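Local structure of blue copper protein (Hyphomicrobium denitrificans, 3EF4) at residues Met85-Leu99 / Leu110-Gln124. The protein binds a single copper ion as a pseudoazurin and probably carries electrons in the periplasm. Residues are numbered along the deposited sequence; the frame is centred on the assembly and turned at random. Where two conformers were deposited one is given.
Sequences MGMVVLVQVGKPVNL and LAKKRLDGEIAKVVQ. With CU (copper (II) ion), chain D.
Leu90 overlaps the C-terminal helix and the turn from Ile119 to Val122, its CD2 lying 3.8 Å from Val122 CG2 and also touching Ile119. This is the cupredoxin fold of a pseudoazurin: strand 88-93 of the beta sandwich carries the C-terminal helix on its outer face, the two running nearly parallel at 22°. Val88 sets CG1 between its backbone N and carbonyl carbon (chi1 64°), which brings that methyl against Arg114 CB and the backbone at Leu115. Glu118 reaches across to the strand backbone, with OE2 2.7 Å from Val88 O.

Near the copper, Gly86 packs directly on the helix, its CA 3.8 Å from Ala111 N. Arg114 curls over this glycine, and its NH2 gives Gly86 O a weak hydrogen bond near the guanidinium plane. The stronger hold on Arg114 is from Thr16 O, at NH1. Met87, next in the chain, points away from the helix and binds copper through SD at 2.5 Å, with His41, Cys79 and His82 completing the site.

At the far end, Pro96 CB meets Val122 CG1 at 3.6 Å. Extended Gln92 pairs its amide with the backbone of Val123. Val123 N donates to a lone pair of Gln92 OE1 at 2.9 Å, while Gln92 NE2 donates to both Val123 O and Gly94 O, the latter nearly along the C=O axis.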
loop_
_atom_site.group_PDB
_atom_site.type_symbol
_atom_site.label_atom_id
_atom_site.label_comp_id
_atom_site.label_asym_id
_atom_site.label_seq_id
_atom_site.Cartn_x
_atom_site.Cartn_y
_atom_site.Cartn_z
ATOM N N MET A 85 -8.200 -1.225 10.954
ATOM C CA MET A 85 -7.816 -0.022 11.650
ATOM C C MET A 85 -7.259 0.987 10.683
ATOM O O MET A 85 -6.743 2.012 11.089
ATOM C CB MET A 85 -6.782 -0.352 12.738
ATOM C CG MET A 85 -7.384 -1.033 13.959
ATOM S SD MET A 85 -6.289 -1.761 15.196
ATOM C CE MET A 85 -6.252 -3.363 14.569
ATOM N N GLY A 86 -7.334 0.708 9.386
ATOM C CA GLY A 86 -6.876 1.715 8.441
ATOM C C GLY A 86 -5.497 1.505 7.872
ATOM O O GLY A 86 -5.037 2.379 7.146
ATOM N N MET A 87 -4.812 0.388 8.150
ATOM C CA MET A 87 -3.431 0.257 7.725
ATOM C C MET A 87 -3.377 -0.325 6.298
ATOM O O MET A 87 -3.385 -1.511 6.057
ATOM C CB MET A 87 -2.644 -0.593 8.718
ATOM C CG MET A 87 -1.137 -0.457 8.479
ATOM S SD MET A 87 -0.205 -0.897 9.976
ATOM C CE MET A 87 1.457 -0.766 9.270
ATOM N N VAL A 88 -3.390 0.626 5.358
ATOM C CA VAL A 88 -3.492 0.422 3.938
ATOM C C VAL A 88 -2.548 1.373 3.219
ATOM O O VAL A 88 -2.336 2.500 3.717
ATOM C CB VAL A 88 -4.936 0.518 3.416
ATOM C CG1 VAL A 88 -5.528 1.908 3.612
ATOM C CG2 VAL A 88 -5.055 0.112 1.966
ATOM N N VAL A 89 -1.981 0.986 2.109
ATOM C CA VAL A 89 -1.044 1.784 1.329
ATOM C C VAL A 89 -1.342 1.573 -0.138
ATOM O O VAL A 89 -1.753 0.495 -0.569
ATOM C CB VAL A 89 0.402 1.421 1.697
ATOM C CG1 VAL A 89 0.691 -0.076 1.487
ATOM C CG2 VAL A 89 1.420 2.263 0.943
ATOM N N LEU A 90 -1.084 2.615 -0.924
ATOM C CA LEU A 90 -1.330 2.640 -2.340
ATOM C C LEU A 90 -0.015 2.983 -3.055
ATOM O O LEU A 90 0.564 4.044 -2.822
ATOM C CB LEU A 90 -2.392 3.672 -2.684
ATOM C CG LEU A 90 -2.820 3.782 -4.163
ATOM C CD1 LEU A 90 -3.384 2.474 -4.658
ATOM C CD2 LEU A 90 -3.826 4.910 -4.374
ATOM N N VAL A 91 0.426 2.105 -3.941
ATOM C CA VAL A 91 1.630 2.341 -4.733
ATOM C C VAL A 91 1.181 2.555 -6.174
ATOM O O VAL A 91 0.491 1.695 -6.740
ATOM C CB VAL A 91 2.605 1.169 -4.667
ATOM C CG1 VAL A 91 3.825 1.407 -5.528
ATOM C CG2 VAL A 91 3.020 0.915 -3.228
ATOM N N GLN A 92 1.585 3.659 -6.767
ATOM C CA GLN A 92 1.345 3.926 -8.187
ATOM C C GLN A 92 2.609 3.700 -8.967
ATOM O O GLN A 92 3.627 4.343 -8.706
ATOM C CB GLN A 92 0.941 5.374 -8.356
ATOM C CG GLN A 92 0.687 5.695 -9.830
ATOM C CD GLN A 92 0.157 7.114 -10.036
ATOM O OE1 GLN A 92 -0.313 7.779 -9.094
ATOM N NE2 GLN A 92 0.185 7.543 -11.288
ATOM N N VAL A 93 2.524 2.798 -9.931
ATOM C CA VAL A 93 3.614 2.520 -10.840
ATOM C C VAL A 93 3.287 3.163 -12.177
ATOM O O VAL A 93 2.376 2.707 -12.881
ATOM C CB VAL A 93 3.840 1.003 -11.010
ATOM C CG1 VAL A 93 5.037 0.741 -11.915
ATOM C CG2 VAL A 93 3.989 0.326 -9.663
ATOM N N GLY A 94 3.978 4.235 -12.514
ATOM C CA GLY A 94 3.653 4.840 -13.808
ATOM C C GLY A 94 2.236 5.314 -13.918
ATOM O O GLY A 94 1.689 5.888 -12.970
ATOM N N LYS A 95 1.605 5.090 -15.086
ATOM C CA LYS A 95 0.237 5.512 -15.365
ATOM C C LYS A 95 -0.794 4.758 -14.537
ATOM O O LYS A 95 -0.676 3.544 -14.429
ATOM C CB LYS A 95 -0.018 5.359 -16.863
ATOM C CG LYS A 95 -1.390 5.416 -17.385
ATOM C CD LYS A 95 -2.282 6.618 -17.523
ATOM C CE LYS A 95 -3.746 6.279 -17.159
ATOM N NZ LYS A 95 -4.544 7.465 -16.771
ATOM N N PRO A 96 -1.761 5.440 -13.933
ATOM C CA PRO A 96 -2.758 4.780 -13.069
ATOM C C PRO A 96 -3.877 4.118 -13.861
ATOM O O PRO A 96 -5.038 4.520 -13.771
ATOM C CB PRO A 96 -3.313 5.934 -12.236
ATOM C CG PRO A 96 -3.203 7.126 -13.147
ATOM C CD PRO A 96 -1.933 6.895 -13.940
ATOM N N VAL A 97 -3.526 3.091 -14.617
ATOM C CA VAL A 97 -4.407 2.585 -15.653
ATOM C C VAL A 97 -5.668 1.956 -15.096
ATOM O O VAL A 97 -6.733 1.930 -15.738
ATOM C CB VAL A 97 -3.654 1.599 -16.562
ATOM C CG1 VAL A 97 -2.513 2.338 -17.227
ATOM C CG2 VAL A 97 -3.175 0.378 -15.821
ATOM N N ASN A 98 -5.563 1.454 -13.849
ATOM C CA ASN A 98 -6.689 0.770 -13.212
ATOM C C ASN A 98 -7.353 1.621 -12.122
ATOM O O ASN A 98 -7.996 1.117 -11.203
ATOM C CB ASN A 98 -6.272 -0.571 -12.649
ATOM C CG ASN A 98 -5.202 -0.435 -11.598
ATOM O OD1 ASN A 98 -4.403 0.510 -11.635
ATOM N ND2 ASN A 98 -5.133 -1.319 -10.621
ATOM N N LEU A 99 -7.265 2.953 -12.249
ATOM C CA LEU A 99 -7.916 3.841 -11.286
ATOM C C LEU A 99 -9.405 3.558 -11.103
ATOM O O LEU A 99 -9.868 3.583 -9.947
ATOM C CB LEU A 99 -7.669 5.292 -11.709
ATOM C CG LEU A 99 -8.263 6.351 -10.758
ATOM C CD1 LEU A 99 -7.715 6.247 -9.330
ATOM C CD2 LEU A 99 -7.941 7.748 -11.330
ATOM N N LEU A 110 -12.288 2.661 8.582
ATOM C CA LEU A 110 -10.993 3.303 8.534
ATOM C C LEU A 110 -10.187 2.919 7.299
ATOM O O LEU A 110 -9.515 3.792 6.819
ATOM C CB LEU A 110 -10.153 3.053 9.774
ATOM C CG LEU A 110 -10.787 3.682 11.008
ATOM C CD1 LEU A 110 -10.019 3.198 12.243
ATOM C CD2 LEU A 110 -10.861 5.202 10.955
ATOM N N ALA A 111 -10.231 1.735 6.759
ATOM C CA ALA A 111 -9.512 1.450 5.510
ATOM C C ALA A 111 -10.080 2.279 4.362
ATOM O O ALA A 111 -9.391 2.774 3.493
ATOM C CB ALA A 111 -9.650 -0.023 5.200
ATOM N N LYS A 112 -11.427 2.407 4.383
ATOM C CA LYS A 112 -12.063 3.230 3.361
ATOM C C LYS A 112 -11.573 4.661 3.463
ATOM O O LYS A 112 -11.217 5.290 2.456
ATOM C CB LYS A 112 -13.595 3.132 3.502
ATOM C CG LYS A 112 -14.386 3.986 2.529
ATOM C CD LYS A 112 -15.878 3.846 2.714
ATOM C CE LYS A 112 -16.736 4.209 1.549
ATOM N NZ LYS A 112 -18.145 3.839 1.942
ATOM N N LYS A 113 -11.548 5.219 4.647
ATOM C CA LYS A 113 -11.088 6.582 4.835
ATOM C C LYS A 113 -9.670 6.729 4.361
ATOM O O LYS A 113 -9.347 7.645 3.603
ATOM C CB LYS A 113 -11.184 6.954 6.322
ATOM C CG LYS A 113 -10.674 8.349 6.607
ATOM C CD LYS A 113 -10.894 8.724 8.087
ATOM C CE LYS A 113 -10.202 10.079 8.271
ATOM N N ARG A 114 -8.799 5.840 4.791
ATOM C CA ARG A 114 -7.394 6.007 4.456
ATOM C C ARG A 114 -7.131 5.735 2.987
ATOM O O ARG A 114 -6.371 6.485 2.360
ATOM C CB ARG A 114 -6.550 5.103 5.345
ATOM C CG ARG A 114 -6.759 5.461 6.842
ATOM C CD ARG A 114 -5.439 5.789 7.391
ATOM N NE ARG A 114 -5.534 6.092 8.836
ATOM C CZ ARG A 114 -5.081 5.316 9.813
ATOM N NH1 ARG A 114 -5.206 5.747 11.062
ATOM N NH2 ARG A 114 -4.502 4.130 9.638
ATOM N N LEU A 115 -7.732 4.695 2.432
ATOM C CA LEU A 115 -7.532 4.418 1.008
ATOM C C LEU A 115 -8.102 5.559 0.179
ATOM O O LEU A 115 -7.502 5.933 -0.814
ATOM C CB LEU A 115 -8.148 3.077 0.634
ATOM C CG LEU A 115 -7.976 2.664 -0.842
ATOM C CD1 LEU A 115 -6.527 2.610 -1.286
ATOM C CD2 LEU A 115 -8.646 1.301 -1.018
ATOM N N ASP A 116 -9.245 6.139 0.540
ATOM C CA ASP A 116 -9.767 7.230 -0.223
ATOM C C ASP A 116 -8.805 8.404 -0.228
ATOM O O ASP A 116 -8.618 9.076 -1.247
ATOM C CB ASP A 116 -11.130 7.668 0.309
ATOM C CG ASP A 116 -12.264 6.780 -0.116
ATOM O OD1 ASP A 116 -12.054 5.785 -0.832
ATOM O OD2 ASP A 116 -13.405 7.080 0.351
ATOM N N GLY A 117 -8.180 8.679 0.913
ATOM C CA GLY A 117 -7.171 9.725 0.977
ATOM C C GLY A 117 -5.989 9.459 0.058
ATOM O O GLY A 117 -5.450 10.394 -0.541
ATOM N N GLU A 118 -5.603 8.199 -0.012
ATOM C CA GLU A 118 -4.487 7.818 -0.876
ATOM C C GLU A 118 -4.851 7.911 -2.361
ATOM O O GLU A 118 -4.081 8.401 -3.208
ATOM C CB GLU A 118 -4.007 6.423 -0.477
ATOM C CG GLU A 118 -3.474 6.389 0.933
ATOM C CD GLU A 118 -3.343 5.012 1.514
ATOM O OE1 GLU A 118 -3.653 3.991 0.876
ATOM O OE2 GLU A 118 -2.875 4.963 2.708
ATOM N N ILE A 119 -6.026 7.441 -2.689
ATOM C CA ILE A 119 -6.511 7.525 -4.088
ATOM C C ILE A 119 -6.520 8.972 -4.549
ATOM O O ILE A 119 -6.231 9.242 -5.731
ATOM C CB ILE A 119 -7.895 6.891 -4.217
ATOM C CG1 ILE A 119 -7.914 5.392 -3.976
ATOM C CG2 ILE A 119 -8.519 7.277 -5.581
ATOM C CD1 ILE A 119 -9.301 4.802 -3.802
ATOM N N ALA A 120 -6.843 9.913 -3.699
ATOM C CA ALA A 120 -6.892 11.319 -4.069
ATOM C C ALA A 120 -5.514 11.891 -4.405
ATOM O O ALA A 120 -5.395 12.954 -5.012
ATOM C CB ALA A 120 -7.535 12.141 -2.986
ATOM N N LYS A 121 -4.429 11.186 -4.079
ATOM C CA LYS A 121 -3.089 11.582 -4.367
ATOM C C LYS A 121 -2.590 11.020 -5.696
ATOM O O LYS A 121 -1.475 11.370 -6.123
ATOM C CB LYS A 121 -2.139 11.164 -3.236
ATOM C CG LYS A 121 -2.475 11.879 -1.955
ATOM C CD LYS A 121 -1.604 11.453 -0.791
ATOM C CE LYS A 121 -1.795 12.342 0.458
ATOM N N VAL A 122 -3.377 10.182 -6.333
ATOM C CA VAL A 122 -2.962 9.599 -7.625
ATOM C C VAL A 122 -2.553 10.676 -8.618
ATOM O O VAL A 122 -3.221 11.696 -8.738
ATOM C CB VAL A 122 -4.052 8.672 -8.153
ATOM C CG1 VAL A 122 -3.872 8.304 -9.610
ATOM C CG2 VAL A 122 -4.002 7.442 -7.234
ATOM N N VAL A 123 -1.444 10.417 -9.327
ATOM C CA VAL A 123 -0.967 11.428 -10.272
ATOM C C VAL A 123 -1.493 11.098 -11.649
ATOM O O VAL A 123 -1.071 10.046 -12.159
ATOM C CB VAL A 123 0.561 11.465 -10.271
ATOM C CG1 VAL A 123 1.095 12.546 -11.206
ATOM C CG2 VAL A 123 1.110 11.687 -8.858
ATOM N N GLN A 124 -2.299 11.905 -12.227
ATOM C CA GLN A 124 -2.899 11.655 -13.537
ATOM C C GLN A 124 -2.322 12.587 -14.600
ATOM O O GLN A 124 -1.903 12.143 -15.681
ATOM C CB GLN A 124 -4.426 11.804 -13.475
ATOM C CG GLN A 124 -5.115 10.822 -12.510
ATOM C CD GLN A 124 -6.631 10.921 -12.576
ATOM O OE1 GLN A 124 -7.274 11.394 -11.609
ATOM N NE2 GLN A 124 -7.207 10.477 -13.723
ATOM O OXT GLN A 124 -2.280 13.830 -14.397
HETATM CU CU CU D . -0.035 -3.144 11.088
#